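Local coordinates for protein dITP/XTP pyrophosphatase (Staphylococcus aureus, PDB 4BNQ) that probably hydrolyses the non-canonical purine nucleotides XTP, dITP and ITP to their monophosphates and diphosphate, with magnesium as cofactor, thereby cleansing the nucleotide pool, at residues Gln11-Asp16 with Ser176-Ala181; Val19-Tyr24 with Asn180-Leu185; Gly150-Phe155 with Glu170-Ile175. All blocks are in the same frame, centred on the assembly; numbering follows the deposited sequence.

Contact 1. Residues Gln11-Asp16 with Ser176-Ala181; sequences QGKIND and SHRRNA. With PO4 (phosphate ion), chain C.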
loop_
_atom_site.group_PDB
_atom_site.type_symbol
_atom_site.label_atom_id
_atom_site.label_comp_id
_atom_site.label_asym_id
_atom_site.label_seq_id
_atom_site.Cartn_x
_atom_site.Cartn_y
_atom_site.Cartn_z
ATOM N N GLN A 11 -11.637 -10.638 -17.576
ATOM C CA GLN A 11 -11.518 -11.935 -16.913
ATOM C C GLN A 11 -10.226 -12.063 -16.115
ATOM O O GLN A 11 -10.186 -12.801 -15.129
ATOM C CB GLN A 11 -11.666 -13.084 -17.924
ATOM C CG GLN A 11 -13.034 -13.115 -18.610
ATOM C CD GLN A 11 -14.163 -13.431 -17.638
ATOM O OE1 GLN A 11 -13.943 -14.044 -16.584
ATOM N NE2 GLN A 11 -15.376 -13.005 -17.981
ATOM N N GLY A 12 -9.191 -11.336 -16.538
ATOM C CA GLY A 12 -7.935 -11.275 -15.807
ATOM C C GLY A 12 -8.134 -10.633 -14.448
ATOM O O GLY A 12 -7.678 -11.174 -13.432
ATOM N N LYS A 13 -8.827 -9.491 -14.423
ATOM C CA LYS A 13 -9.174 -8.837 -13.166
ATOM C C LYS A 13 -9.975 -9.751 -12.239
ATOM O O LYS A 13 -9.671 -9.844 -11.047
ATOM C CB LYS A 13 -9.960 -7.548 -13.412
ATOM C CG LYS A 13 -9.188 -6.445 -14.105
ATOM C CD LYS A 13 -9.959 -5.139 -13.998
ATOM C CE LYS A 13 -9.368 -4.057 -14.913
ATOM N NZ LYS A 13 -10.294 -2.887 -14.992
ATOM N N ILE A 14 -11.000 -10.408 -12.776
ATOM C CA ILE A 14 -11.811 -11.321 -11.972
ATOM C C ILE A 14 -10.940 -12.412 -11.343
ATOM O O ILE A 14 -11.079 -12.710 -10.168
ATOM C CB ILE A 14 -12.981 -11.949 -12.768
ATOM C CG1 ILE A 14 -14.217 -11.062 -12.699
ATOM C CG2 ILE A 14 -13.433 -13.244 -12.139
ATOM C CD1 ILE A 14 -14.094 -9.790 -13.339
ATOM N N ASN A 15 -10.021 -12.973 -12.115
ATOM C CA ASN A 15 -9.077 -13.944 -11.585
ATOM C C ASN A 15 -8.272 -13.396 -10.414
ATOM O O ASN A 15 -8.125 -14.067 -9.399
ATOM C CB ASN A 15 -8.143 -14.441 -12.688
ATOM C CG ASN A 15 -8.894 -15.143 -13.809
ATOM O OD1 ASN A 15 -9.948 -15.761 -13.576
ATOM N ND2 ASN A 15 -8.367 -15.047 -15.034
ATOM N N ASP A 16 -7.755 -12.177 -10.547
ATOM C CA ASP A 16 -6.982 -11.574 -9.462
ATOM C C ASP A 16 -7.855 -11.406 -8.250
ATOM O O ASP A 16 -7.412 -11.590 -7.123
ATOM C CB ASP A 16 -6.492 -10.177 -9.836
ATOM C CG ASP A 16 -5.312 -10.191 -10.762
ATOM O OD1 ASP A 16 -4.871 -11.287 -11.163
ATOM O OD2 ASP A 16 -4.829 -9.087 -11.100
ATOM N N SER A 176 0.304 -6.559 -5.800
ATOM C CA SER A 176 -0.171 -5.764 -6.922
ATOM C C SER A 176 -0.843 -4.484 -6.444
ATOM O O SER A 176 -1.238 -4.367 -5.283
ATOM C CB SER A 176 -1.150 -6.562 -7.786
ATOM O OG SER A 176 -2.412 -6.672 -7.127
ATOM N N HIS A 177 -0.959 -3.531 -7.360
ATOM C CA HIS A 177 -1.717 -2.302 -7.167
ATOM C C HIS A 177 -3.176 -2.584 -6.777
ATOM O O HIS A 177 -3.784 -1.840 -5.998
ATOM C CB HIS A 177 -1.652 -1.459 -8.450
ATOM C CG HIS A 177 -2.051 -2.197 -9.691
ATOM N ND1 HIS A 177 -1.428 -3.382 -10.082
ATOM C CD2 HIS A 177 -2.978 -1.944 -10.619
ATOM C CE1 HIS A 177 -1.982 -3.802 -11.196
ATOM N NE2 HIS A 177 -2.919 -2.952 -11.563
ATOM N N ARG A 178 -3.721 -3.662 -7.320
ATOM C CA ARG A 178 -5.087 -4.062 -7.027
ATOM C C ARG A 178 -5.164 -4.644 -5.609
ATOM O O ARG A 178 -6.126 -4.405 -4.902
ATOM C CB ARG A 178 -5.562 -5.073 -8.066
ATOM C CG ARG A 178 -7.029 -5.477 -7.977
ATOM C CD ARG A 178 -7.613 -5.786 -9.378
ATOM N NE ARG A 178 -6.593 -6.249 -10.295
ATOM C CZ ARG A 178 -6.226 -5.633 -11.410
ATOM N NH1 ARG A 178 -6.823 -4.514 -11.816
ATOM N NH2 ARG A 178 -5.244 -6.155 -12.123
ATOM N N ARG A 179 -4.152 -5.398 -5.193
ATOM C CA ARG A 179 -4.101 -5.858 -3.809
ATOM C C ARG A 179 -4.087 -4.664 -2.869
ATOM O O ARG A 179 -4.774 -4.667 -1.850
ATOM C CB ARG A 179 -2.876 -6.734 -3.551
ATOM C CG ARG A 179 -2.648 -7.033 -2.074
ATOM C CD ARG A 179 -3.822 -7.801 -1.479
ATOM N NE ARG A 179 -3.764 -7.863 -0.022
ATOM C CZ ARG A 179 -3.386 -8.934 0.661
ATOM N NH1 ARG A 179 -3.033 -10.038 0.015
ATOM N NH2 ARG A 179 -3.361 -8.901 1.987
ATOM N N ASN A 180 -3.324 -3.634 -3.217
ATOM C CA ASN A 180 -3.204 -2.473 -2.336
ATOM C C ASN A 180 -4.502 -1.687 -2.223
ATOM O O ASN A 180 -4.838 -1.215 -1.147
ATOM C CB ASN A 180 -2.069 -1.541 -2.781
ATOM C CG ASN A 180 -0.710 -2.093 -2.435
ATOM O OD1 ASN A 180 -0.583 -2.921 -1.537
ATOM N ND2 ASN A 180 0.314 -1.649 -3.152
ATOM N N ALA A 181 -5.219 -1.543 -3.335
ATOM C CA ALA A 181 -6.509 -0.872 -3.321
ATOM C C ALA A 181 -7.512 -1.646 -2.490
ATOM O O ALA A 181 -8.302 -1.060 -1.757
ATOM C CB ALA A 181 -7.037 -0.729 -4.726
HETATM P P PO4 C . -13.164 -3.296 -17.202
HETATM O O1 PO4 C . -12.931 -3.541 -15.710
HETATM O O2 PO4 C . -11.918 -3.661 -17.974
HETATM O O3 PO4 C . -13.456 -1.821 -17.413
HETATM O O4 PO4 C . -14.327 -4.113 -17.690
HETATM O O HOH W 1 -3.837 -8.440 -8.314
#
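The guanidinium of Arg-178 meets two side chains of helix 11-20, one over a face and one at the edge. Over the face passes Lys-13, its CG 3.8 Å from NH1 of Arg-178 and displaced toward the rim of the group, the two chains crossing at about a right angle. At the edge, close to the guanidinium plane, sits Asp-16: NH2 of Arg-178 donates to OD2 of Asp-16 at 3.1 Å, while NE reaches the same oxygen in a weak bond. NH2 meets OD2 on its anti side, 22° out of the carboxylate plane, and the carboxylate is turned 37° from the guanidinium. Arg-178 starts out with CG opposite the backbone N (chi1 -174°) and then bends at chi2 and chi3, which brings NE and NH2 together onto OD2. Lys-13, extended beyond CG, carries NZ to a phosphate ion, 2.8 Å from its O1. Asp-67 pairs with both Lys-13 and Arg-178, and Asp-16 with Arg-178 and Lys-172, so carboxylates offset the gathered positive charge of the predicted substrate site. The phosphate, probably from the crystallisation liquor and also bonded to Ser-8, Asn-9 and Lys-52, may mark a place for a nucleotide phosphate.

Contact 2. Residues Val19-Tyr24 with Asn180-Leu185; sequences VIFPDY and NAINLL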
loop_
_atom_site.group_PDB
_atom_site.type_symbol
_atom_site.label_atom_id
_atom_site.label_comp_id
_atom_site.label_asym_id
_atom_site.label_seq_id
_atom_site.Cartn_x
_atom_site.Cartn_y
_atom_site.Cartn_z
ATOM N N VAL A 19 -8.238 -14.588 -6.170
ATOM C CA VAL A 19 -7.063 -14.771 -5.319
ATOM C C VAL A 19 -7.128 -13.904 -4.059
ATOM O O VAL A 19 -6.865 -14.376 -2.956
ATOM C CB VAL A 19 -5.773 -14.424 -6.075
ATOM C CG1 VAL A 19 -4.548 -14.491 -5.117
ATOM C CG2 VAL A 19 -5.600 -15.355 -7.278
ATOM N N ILE A 20 -7.518 -12.647 -4.238
ATOM C CA ILE A 20 -7.530 -11.644 -3.171
ATOM C C ILE A 20 -8.719 -11.766 -2.208
ATOM O O ILE A 20 -8.649 -11.302 -1.081
ATOM C CB ILE A 20 -7.500 -10.227 -3.802
ATOM C CG1 ILE A 20 -6.103 -9.910 -4.322
ATOM C CG2 ILE A 20 -7.879 -9.145 -2.815
ATOM C CD1 ILE A 20 -6.133 -8.792 -5.360
ATOM N N PHE A 21 -9.813 -12.387 -2.646
ATOM C CA PHE A 21 -10.949 -12.657 -1.759
ATOM C C PHE A 21 -11.201 -14.157 -1.668
ATOM O O PHE A 21 -12.217 -14.625 -2.181
ATOM C CB PHE A 21 -12.238 -12.055 -2.320
ATOM C CG PHE A 21 -12.289 -10.547 -2.333
ATOM C CD1 PHE A 21 -12.460 -9.820 -1.162
ATOM C CD2 PHE A 21 -12.238 -9.858 -3.528
ATOM C CE1 PHE A 21 -12.545 -8.428 -1.190
ATOM C CE2 PHE A 21 -12.324 -8.466 -3.559
ATOM C CZ PHE A 21 -12.483 -7.755 -2.396
ATOM N N PRO A 22 -10.292 -14.920 -1.029
ATOM C CA PRO A 22 -10.484 -16.378 -1.042
ATOM C C PRO A 22 -11.668 -16.802 -0.184
ATOM O O PRO A 22 -12.180 -17.901 -0.370
ATOM C CB PRO A 22 -9.169 -16.920 -0.465
ATOM C CG PRO A 22 -8.631 -15.794 0.380
ATOM C CD PRO A 22 -9.069 -14.519 -0.304
ATOM N N ASP A 23 -12.097 -15.940 0.733
ATOM C CA ASP A 23 -13.239 -16.257 1.582
ATOM C C ASP A 23 -14.567 -15.857 0.944
ATOM O O ASP A 23 -15.629 -16.059 1.531
ATOM C CB ASP A 23 -13.099 -15.599 2.961
ATOM C CG ASP A 23 -12.024 -16.259 3.821
ATOM O OD1 ASP A 23 -11.730 -17.459 3.600
ATOM O OD2 ASP A 23 -11.467 -15.577 4.715
ATOM N N TYR A 24 -14.524 -15.295 -0.259
ATOM C CA TYR A 24 -15.758 -14.814 -0.864
ATOM C C TYR A 24 -16.162 -15.646 -2.045
ATOM O O TYR A 24 -15.328 -16.273 -2.699
ATOM C CB TYR A 24 -15.618 -13.373 -1.333
ATOM C CG TYR A 24 -15.710 -12.323 -0.248
ATOM C CD1 TYR A 24 -14.621 -12.040 0.584
ATOM C CD2 TYR A 24 -16.878 -11.593 -0.074
ATOM C CE1 TYR A 24 -14.706 -11.063 1.562
ATOM C CE2 TYR A 24 -16.971 -10.616 0.901
ATOM C CZ TYR A 24 -15.888 -10.356 1.714
ATOM O OH TYR A 24 -16.007 -9.389 2.677
ATOM N N ASN A 180 -3.324 -3.634 -3.217
ATOM C CA ASN A 180 -3.204 -2.473 -2.336
ATOM C C ASN A 180 -4.502 -1.687 -2.223
ATOM O O ASN A 180 -4.838 -1.215 -1.147
ATOM C CB ASN A 180 -2.069 -1.541 -2.781
ATOM C CG ASN A 180 -0.710 -2.093 -2.435
ATOM O OD1 ASN A 180 -0.583 -2.921 -1.537
ATOM N ND2 ASN A 180 0.314 -1.649 -3.152
ATOM N N ALA A 181 -5.219 -1.543 -3.335
ATOM C CA ALA A 181 -6.509 -0.872 -3.321
ATOM C C ALA A 181 -7.512 -1.646 -2.490
ATOM O O ALA A 181 -8.302 -1.060 -1.757
ATOM C CB ALA A 181 -7.037 -0.729 -4.726
ATOM N N ILE A 182 -7.511 -2.965 -2.641
ATOM C CA ILE A 182 -8.477 -3.797 -1.946
ATOM C C ILE A 182 -8.210 -3.789 -0.436
ATOM O O ILE A 182 -9.152 -3.904 0.344
ATOM C CB ILE A 182 -8.478 -5.242 -2.480
ATOM C CG1 ILE A 182 -9.036 -5.284 -3.893
ATOM C CG2 ILE A 182 -9.337 -6.148 -1.603
ATOM C CD1 ILE A 182 -10.520 -4.938 -3.985
ATOM N N ASN A 183 -6.947 -3.625 -0.030
ATOM C CA ASN A 183 -6.600 -3.556 1.404
ATOM C C ASN A 183 -7.281 -2.372 2.068
ATOM O O ASN A 183 -7.778 -2.481 3.193
ATOM C CB ASN A 183 -5.082 -3.478 1.635
ATOM C CG ASN A 183 -4.383 -4.817 1.450
ATOM O OD1 ASN A 183 -5.011 -5.881 1.514
ATOM N ND2 ASN A 183 -3.067 -4.768 1.230
ATOM N N LEU A 184 -7.314 -1.248 1.357
ATOM C CA LEU A 184 -8.042 -0.073 1.818
ATOM C C LEU A 184 -9.541 -0.366 1.849
ATOM O O LEU A 184 -10.246 0.075 2.767
ATOM C CB LEU A 184 -7.753 1.146 0.934
ATOM C CG LEU A 184 -6.322 1.702 0.925
ATOM C CD1 LEU A 184 -6.106 2.638 -0.282
ATOM C CD2 LEU A 184 -6.023 2.434 2.230
ATOM N N LEU A 185 -10.032 -1.126 0.870
ATOM C CA LEU A 185 -11.454 -1.499 0.851
ATOM C C LEU A 185 -11.793 -2.383 2.040
ATOM O O LEU A 185 -12.757 -2.119 2.757
ATOM C CB LEU A 185 -11.831 -2.238 -0.435
ATOM C CG LEU A 185 -13.248 -2.839 -0.449
ATOM C CD1 LEU A 185 -14.284 -1.719 -0.414
ATOM C CD2 LEU A 185 -13.484 -3.735 -1.679
#
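Ile-20 and Ile-182 bring their helices to a CA-CA separation of 8.0 Å at the point where helix 11-20 ends and the chain turns away, while residues 180-185 run on as regular helix. Phe-21 is the first residue to leave helical geometry, and from it a type I beta turn leads to Tyr-24, closed by the bond from Tyr-24 N to Phe-21 O. Ile-182 is the shared partner on the other helix. Its CG2 methyl meets CG2 of Ile-20 at 3.5 Å, branch against branch, the two side chains being set at a slant. With CG1 beside the backbone N (chi1 -75° in Ile-20, -69° in Ile-182), CG2 is left opposite N, which leaves the CG2 methyls of the two residues facing each other. The same CG2 of Ile-182 is 3.6 Å from CZ of Phe-21, whose ring comes from the opposite direction with its far end leading. CD1 of Ile-182 lies near this end too, 3.8 Å from CZ of Phe-21. One turn further on, CD2 of Leu-185 reaches the ring at its edge, near the ring plane, 4.2 Å from Phe-21 CZ. No hydrogen bond joins the segments; all four touching residues are buried and apolar. Ile-182 also packs on Ile-119 and Leu-185 on Met-121, both of strand 112-123, and Leu-185 touches Phe-131 of strand 126-139. Close by, Leu-184 and Asn-183 pack against Asn-183 and Leu-184 of the second subunit. The four residues form part of the hydrophobic core of the alpha/beta fold of the HAM1 family, where the C-terminal helix 177-191 lies between the long antiparallel sheet and the end of helix 11-20.

Contact 3. Residues Gly150-Phe155 with Glu170-Ile175; sequences GYDPIF and EQKGQI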
loop_
_atom_site.group_PDB
_atom_site.type_symbol
_atom_site.label_atom_id
_atom_site.label_comp_id
_atom_site.label_asym_id
_atom_site.label_seq_id
_atom_site.Cartn_x
_atom_site.Cartn_y
_atom_site.Cartn_z
ATOM N N GLY A 150 -2.732 -8.191 -19.566
ATOM C CA GLY A 150 -2.413 -6.803 -19.820
ATOM C C GLY A 150 -0.918 -6.564 -19.925
ATOM O O GLY A 150 -0.226 -7.306 -20.611
ATOM N N TYR A 151 -0.409 -5.544 -19.238
ATOM C CA TYR A 151 1.001 -5.209 -19.364
ATOM C C TYR A 151 1.860 -6.029 -18.417
ATOM O O TYR A 151 3.060 -5.773 -18.284
ATOM C CB TYR A 151 1.242 -3.712 -19.128
ATOM C CG TYR A 151 0.530 -2.818 -20.117
ATOM C CD1 TYR A 151 1.100 -2.515 -21.352
ATOM C CD2 TYR A 151 -0.711 -2.278 -19.821
ATOM C CE1 TYR A 151 0.445 -1.699 -22.265
ATOM C CE2 TYR A 151 -1.373 -1.462 -20.727
ATOM C CZ TYR A 151 -0.788 -1.181 -21.945
ATOM O OH TYR A 151 -1.446 -0.370 -22.829
ATOM N N ASP A 152 1.262 -7.021 -17.768
ATOM C CA ASP A 152 2.034 -7.861 -16.851
ATOM C C ASP A 152 3.415 -8.333 -17.373
ATOM O O ASP A 152 4.403 -8.258 -16.636
ATOM C CB ASP A 152 1.185 -9.037 -16.355
ATOM C CG ASP A 152 0.139 -8.604 -15.351
ATOM O OD1 ASP A 152 0.144 -7.399 -15.015
ATOM O OD2 ASP A 152 -0.676 -9.453 -14.882
ATOM N N PRO A 153 3.497 -8.796 -18.643
ATOM C CA PRO A 153 4.790 -9.363 -19.063
ATOM C C PRO A 153 5.941 -8.359 -19.217
ATOM O O PRO A 153 7.097 -8.772 -19.337
ATOM C CB PRO A 153 4.473 -10.006 -20.415
ATOM C CG PRO A 153 2.970 -10.203 -20.408
ATOM C CD PRO A 153 2.450 -9.019 -19.660
ATOM N N ILE A 154 5.648 -7.064 -19.221
ATOM C CA ILE A 154 6.727 -6.086 -19.350
ATOM C C ILE A 154 6.863 -5.203 -18.120
ATOM O O ILE A 154 7.649 -4.260 -18.111
ATOM C CB ILE A 154 6.556 -5.188 -20.595
ATOM C CG1 ILE A 154 5.381 -4.239 -20.407
ATOM C CG2 ILE A 154 6.389 -6.031 -21.842
ATOM C CD1 ILE A 154 5.184 -3.253 -21.566
ATOM N N PHE A 155 6.088 -5.490 -17.083
ATOM C CA PHE A 155 6.200 -4.704 -15.866
ATOM C C PHE A 155 7.134 -5.398 -14.855
ATOM O O PHE A 155 6.725 -6.300 -14.113
ATOM C CB PHE A 155 4.821 -4.444 -15.247
ATOM C CG PHE A 155 4.827 -3.369 -14.184
ATOM C CD1 PHE A 155 4.619 -2.035 -14.520
ATOM C CD2 PHE A 155 5.045 -3.688 -12.854
ATOM C CE1 PHE A 155 4.629 -1.040 -13.542
ATOM C CE2 PHE A 155 5.052 -2.699 -11.873
ATOM C CZ PHE A 155 4.848 -1.375 -12.220
ATOM N N GLU A 170 -0.648 -16.328 -6.739
ATOM C CA GLU A 170 -0.601 -16.048 -5.298
ATOM C C GLU A 170 0.347 -14.905 -4.961
ATOM O O GLU A 170 -0.003 -14.014 -4.191
ATOM C CB GLU A 170 -0.216 -17.299 -4.488
ATOM C CG GLU A 170 -1.243 -18.439 -4.541
ATOM C CD GLU A 170 -1.297 -19.131 -5.905
ATOM O OE1 GLU A 170 -0.388 -18.901 -6.740
ATOM O OE2 GLU A 170 -2.258 -19.899 -6.159
ATOM N N GLN A 171 1.551 -14.938 -5.517
ATOM C CA GLN A 171 2.518 -13.874 -5.263
ATOM C C GLN A 171 2.068 -12.499 -5.799
ATOM O O GLN A 171 2.248 -11.485 -5.124
ATOM C CB GLN A 171 3.869 -14.252 -5.876
ATOM C CG GLN A 171 4.505 -15.533 -5.323
ATOM C CD GLN A 171 5.645 -16.016 -6.202
ATOM O OE1 GLN A 171 5.764 -15.607 -7.367
ATOM N NE2 GLN A 171 6.492 -16.885 -5.653
ATOM N N LYS A 172 1.504 -12.466 -7.011
ATOM C CA LYS A 172 0.994 -11.216 -7.589
ATOM C C LYS A 172 -0.015 -10.614 -6.613
ATOM O O LYS A 172 0.044 -9.424 -6.298
ATOM C CB LYS A 172 0.332 -11.458 -8.963
ATOM C CG LYS A 172 0.071 -10.196 -9.782
ATOM C CD LYS A 172 -0.903 -10.435 -10.970
ATOM C CE LYS A 172 -1.396 -9.099 -11.570
ATOM N NZ LYS A 172 -2.336 -9.191 -12.757
ATOM N N GLY A 173 -0.899 -11.459 -6.092
ATOM C CA GLY A 173 -1.912 -11.021 -5.154
ATOM C C GLY A 173 -1.403 -10.464 -3.835
ATOM O O GLY A 173 -2.169 -9.881 -3.077
ATOM N N GLN A 174 -0.123 -10.645 -3.546
ATOM C CA GLN A 174 0.451 -10.113 -2.319
ATOM C C GLN A 174 0.930 -8.680 -2.529
ATOM O O GLN A 174 1.065 -7.919 -1.569
ATOM C CB GLN A 174 1.647 -10.969 -1.879
ATOM C CG GLN A 174 1.315 -12.395 -1.447
ATOM C CD GLN A 174 0.371 -12.444 -0.259
ATOM O OE1 GLN A 174 0.782 -12.248 0.890
ATOM N NE2 GLN A 174 -0.909 -12.699 -0.530
ATOM N N ILE A 175 1.224 -8.316 -3.778
ATOM C CA ILE A 175 1.919 -7.053 -4.025
ATOM C C ILE A 175 1.349 -6.137 -5.103
ATOM O O ILE A 175 1.860 -5.042 -5.295
ATOM C CB ILE A 175 3.418 -7.282 -4.325
ATOM C CG1 ILE A 175 3.589 -8.167 -5.558
ATOM C CG2 ILE A 175 4.139 -7.880 -3.104
ATOM C CD1 ILE A 175 3.970 -7.391 -6.788
HETATM O O HOH W 2 -2.361 -6.472 -13.596
#
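NZ of Lys-172 is held by three oxygens: OD2 of Asp-152 at 2.7 Å, a water at 2.8 Å from NZ, and OD2 of Asp-16. The contact belongs to the substrate site predicted for this HAM1-family enzyme, where the loop before strand 155-157 faces helix 169-175. Although the CA atoms of Asp-152 and Lys-172 are 9.9 Å apart, the extended lysine covers most of the distance and the aspartate the rest. The lysine CG stands opposite the backbone N (chi1 -166°) and the chain continues almost fully extended, bringing the ammonium group to the carboxylate at about a right angle to the aspartate side chain. The salt bridge uses the syn lone pair of OD2, on the side of the other carboxylate oxygen, and CE of Lys-172 follows at 3.4 Å from Asp-152 OD2. That oxygen accepts from the backbone N of Phe-149 as well, which ties the carboxylate to its own loop. Phe-149 also touches the lysine chain, and Phe-115 of strand 112-123 touches the side chain of Asp-152. Both touching residues are buried, and two aspartates and a water position the ammonium group. The second aspartate oxygen joins the group through the same water, which donates to OD1 of Asp-152 at 3.0 Å while accepting from NZ of Lys-172.

Contacts 1 and 2 follow one another along the same pair of helices, 11-20 and 177-191, with centres about 8 Å apart: polar at the substrate end, apolar beyond it. They touch where Ile-20 CD1 packs 3.9 Å from Arg-179 CA. Contact 3, its centre about 9 Å from that of contact 1, is nested within the chain loop that contact 1 closes. The two are joined by the salt bridge from Lys-172 NZ to Asp-16 OD2, 3.0 Å, making a chain of alternating charge from Asp-152 to Arg-178. The centres of contacts 2 and 3 are about 15 Å apart, though Ile-20 CG1 packs 4.1 Å from Gly-173 O; contact 2 holds none of the predicted substrate residues but borders Arg-178.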